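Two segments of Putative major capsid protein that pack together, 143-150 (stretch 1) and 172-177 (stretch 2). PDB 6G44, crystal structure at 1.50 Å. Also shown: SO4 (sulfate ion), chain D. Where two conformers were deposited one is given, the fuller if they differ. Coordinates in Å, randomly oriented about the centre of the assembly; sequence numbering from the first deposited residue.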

# COMPACT_ATOMS: atom_id res chain seq x y z
N SER C 143 -12.01 9.78 8.32
CA SER C 143 -11.45 10.66 9.35
C SER C 143 -9.97 10.91 9.08
O SER C 143 -9.27 9.98 8.61
N PRO C 144 -9.45 12.09 9.45
CA PRO C 144 -8.00 12.33 9.43
C PRO C 144 -7.27 11.47 10.46
O PRO C 144 -6.05 11.32 10.38
N CYS C 145 -7.98 10.94 11.45
CA CYS C 145 -7.36 10.14 12.50
C CYS C 145 -7.84 8.71 12.34
O CYS C 145 -8.67 8.23 13.13
N SER C 146 -7.32 8.02 11.33
CA SER C 146 -7.79 6.69 10.95
C SER C 146 -6.92 5.54 11.43
O SER C 146 -7.37 4.41 11.38
N ASP C 147 -5.72 5.81 11.90
CA ASP C 147 -4.85 4.76 12.42
C ASP C 147 -5.46 4.20 13.70
O ASP C 147 -5.88 4.99 14.57
N VAL C 148 -5.49 2.86 13.81
CA VAL C 148 -6.05 2.15 14.94
C VAL C 148 -4.92 1.59 15.79
O VAL C 148 -3.99 0.95 15.26
N ASP C 149 -5.00 1.79 17.10
CA ASP C 149 -3.94 1.35 18.01
C ASP C 149 -3.78 -0.17 18.00
O ASP C 149 -4.75 -0.95 18.04
N GLU C 150 -2.52 -0.61 17.96
CA GLU C 150 -2.21 -2.03 18.02
C GLU C 150 -1.98 -2.53 19.43
O GLU C 150 -2.23 -3.70 19.70
N SER C 172 1.31 9.40 6.03
CA SER C 172 0.34 10.18 6.80
C SER C 172 -0.75 9.35 7.43
O SER C 172 -1.26 9.71 8.51
N ARG C 173 -1.10 8.22 6.83
CA ARG C 173 -2.21 7.44 7.39
C ARG C 173 -1.86 6.81 8.75
O ARG C 173 -2.77 6.44 9.48
N MET C 174 -0.58 6.75 9.11
CA MET C 174 -0.15 6.15 10.37
C MET C 174 -0.33 7.10 11.54
O MET C 174 -0.26 6.69 12.71
N SER C 175 -0.52 8.38 11.23
CA SER C 175 -0.46 9.42 12.27
C SER C 175 -1.82 10.00 12.66
O SER C 175 -2.62 10.40 11.81
N ARG C 176 -2.05 10.09 13.98
CA ARG C 176 -3.11 10.91 14.60
C ARG C 176 -2.52 12.11 15.34
O ARG C 176 -3.19 12.73 16.19
N GLY C 177 -1.28 12.46 14.98
CA GLY C 177 -0.52 13.49 15.68
C GLY C 177 -0.71 14.85 15.07
O GLY C 177 -1.45 15.03 14.09

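Arg176 dominates the contact, with 129 Å² of its surface covered by stretch 1. Its CA-to-CB bond points sideways, yet chi1 m, chi2 t and chi3 m bring the guanidinium against the 147-149 backbone. Asp147 O and Asp149 OD1 both lie at the guanidinium edge, near its plane. Arg176 NH1 donates to Asp147 O (2.9 Å, 144°) and to Asp149 OD1 (2.9 Å, 143°); Arg176 NH2 donates to the same Asp149 OD1 (2.9 Å, 145°), so one carboxylate oxygen accepts from both nitrogens in a salt bridge. Arg176 NE and Asp149 OD2 are satisfied elsewhere in the structure.

Asp147 is the residue whose CA-to-CB bond points toward stretch 2. With chi1 t, Asp147 OD1 forms a longer salt bridge to Arg176 NH1 (3.3 Å), while Asp147 CB lies 3.4 Å from Arg173 O. Asp147 OD2 is 3.4 Å from Met174 O, but two acceptors cannot bond. Cys145 (m) adds an apolar contact, Cys145 CB to Arg176 CD at 4.0 Å.

Water 1 links the backbones: it accepts from Asp147 N (3.0 Å) and donates to Arg173 O (2.8 Å) and Ser175 O (2.9 Å). Within stretches, Ser143 OG accepts from Cys145 N (3.0 Å) and Ser175 OG from Gly177 N (2.9 Å). Away from the interface, sulfate O1 accepts from Ser172 OG (2.8 Å) and O2 from Ser172 N (3.1 Å).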

# COMPACT_ATOMS: atom_id res chain seq x y z
CB SER C 143 -11.55 9.99 10.72
OG SER C 143 -10.99 10.75 11.76
CB PRO C 144 -7.86 13.83 9.76
CG PRO C 144 -9.12 14.12 10.55
CD PRO C 144 -10.20 13.27 9.93
CB CYS C 145 -7.77 10.71 13.86
SG CYS C 145 -7.06 12.34 14.15
CB SER C 146 -7.98 6.56 9.44
OG SER C 146 -6.77 6.80 8.75
CB ASP C 147 -3.46 5.33 12.67
CG ASP C 147 -2.52 4.34 13.29
OD1 ASP C 147 -2.49 4.28 14.55
OD2 ASP C 147 -1.80 3.64 12.55
CB VAL C 148 -7.02 1.05 14.45
CG1 VAL C 148 -7.47 0.16 15.57
CG2 VAL C 148 -8.22 1.66 13.73
CB ASP C 149 -4.28 1.71 19.46
CG ASP C 149 -4.28 3.21 19.71
OD1 ASP C 149 -3.52 3.93 19.09
OD2 ASP C 149 -5.07 3.64 20.59
CB GLU C 150 -0.99 -2.34 17.15
CG GLU C 150 -1.21 -2.05 15.67
CD GLU C 150 -0.93 -0.62 15.22
OE1 GLU C 150 -0.54 0.23 16.08
OE2 GLU C 150 -1.10 -0.35 14.00
CB SER C 172 -0.28 11.26 5.95
OG SER C 172 -1.05 10.71 4.90
CB ARG C 173 -2.76 6.40 6.40
CG ARG C 173 -2.11 5.02 6.36
CD ARG C 173 -3.17 4.01 5.90
NE ARG C 173 -2.63 2.74 5.42
CZ ARG C 173 -2.36 1.70 6.19
NH1 ARG C 173 -2.56 1.76 7.50
NH2 ARG C 173 -1.88 0.59 5.66
CB MET C 174 1.35 5.80 10.33
CG MET C 174 1.73 4.74 9.30
SD MET C 174 0.98 3.17 9.71
CE MET C 174 -0.43 3.20 8.62
CB SER C 175 0.43 10.56 11.78
OG SER C 175 0.44 11.64 12.75
CB ARG C 176 -3.92 10.06 15.57
CG ARG C 176 -4.48 8.77 14.97
CD ARG C 176 -5.56 8.10 15.84
NE ARG C 176 -5.11 7.87 17.23
CZ ARG C 176 -4.57 6.74 17.72
NH1 ARG C 176 -4.35 5.67 16.95
NH2 ARG C 176 -4.19 6.70 18.98
S SO4 D . 1.38 11.49 2.29
O1 SO4 D . -0.04 11.15 2.35
O2 SO4 D . 2.08 10.83 3.41
O3 SO4 D . 1.93 10.97 1.02
O4 SO4 D . 1.61 12.95 2.29
O HOH W 1 -4.35 8.30 10.93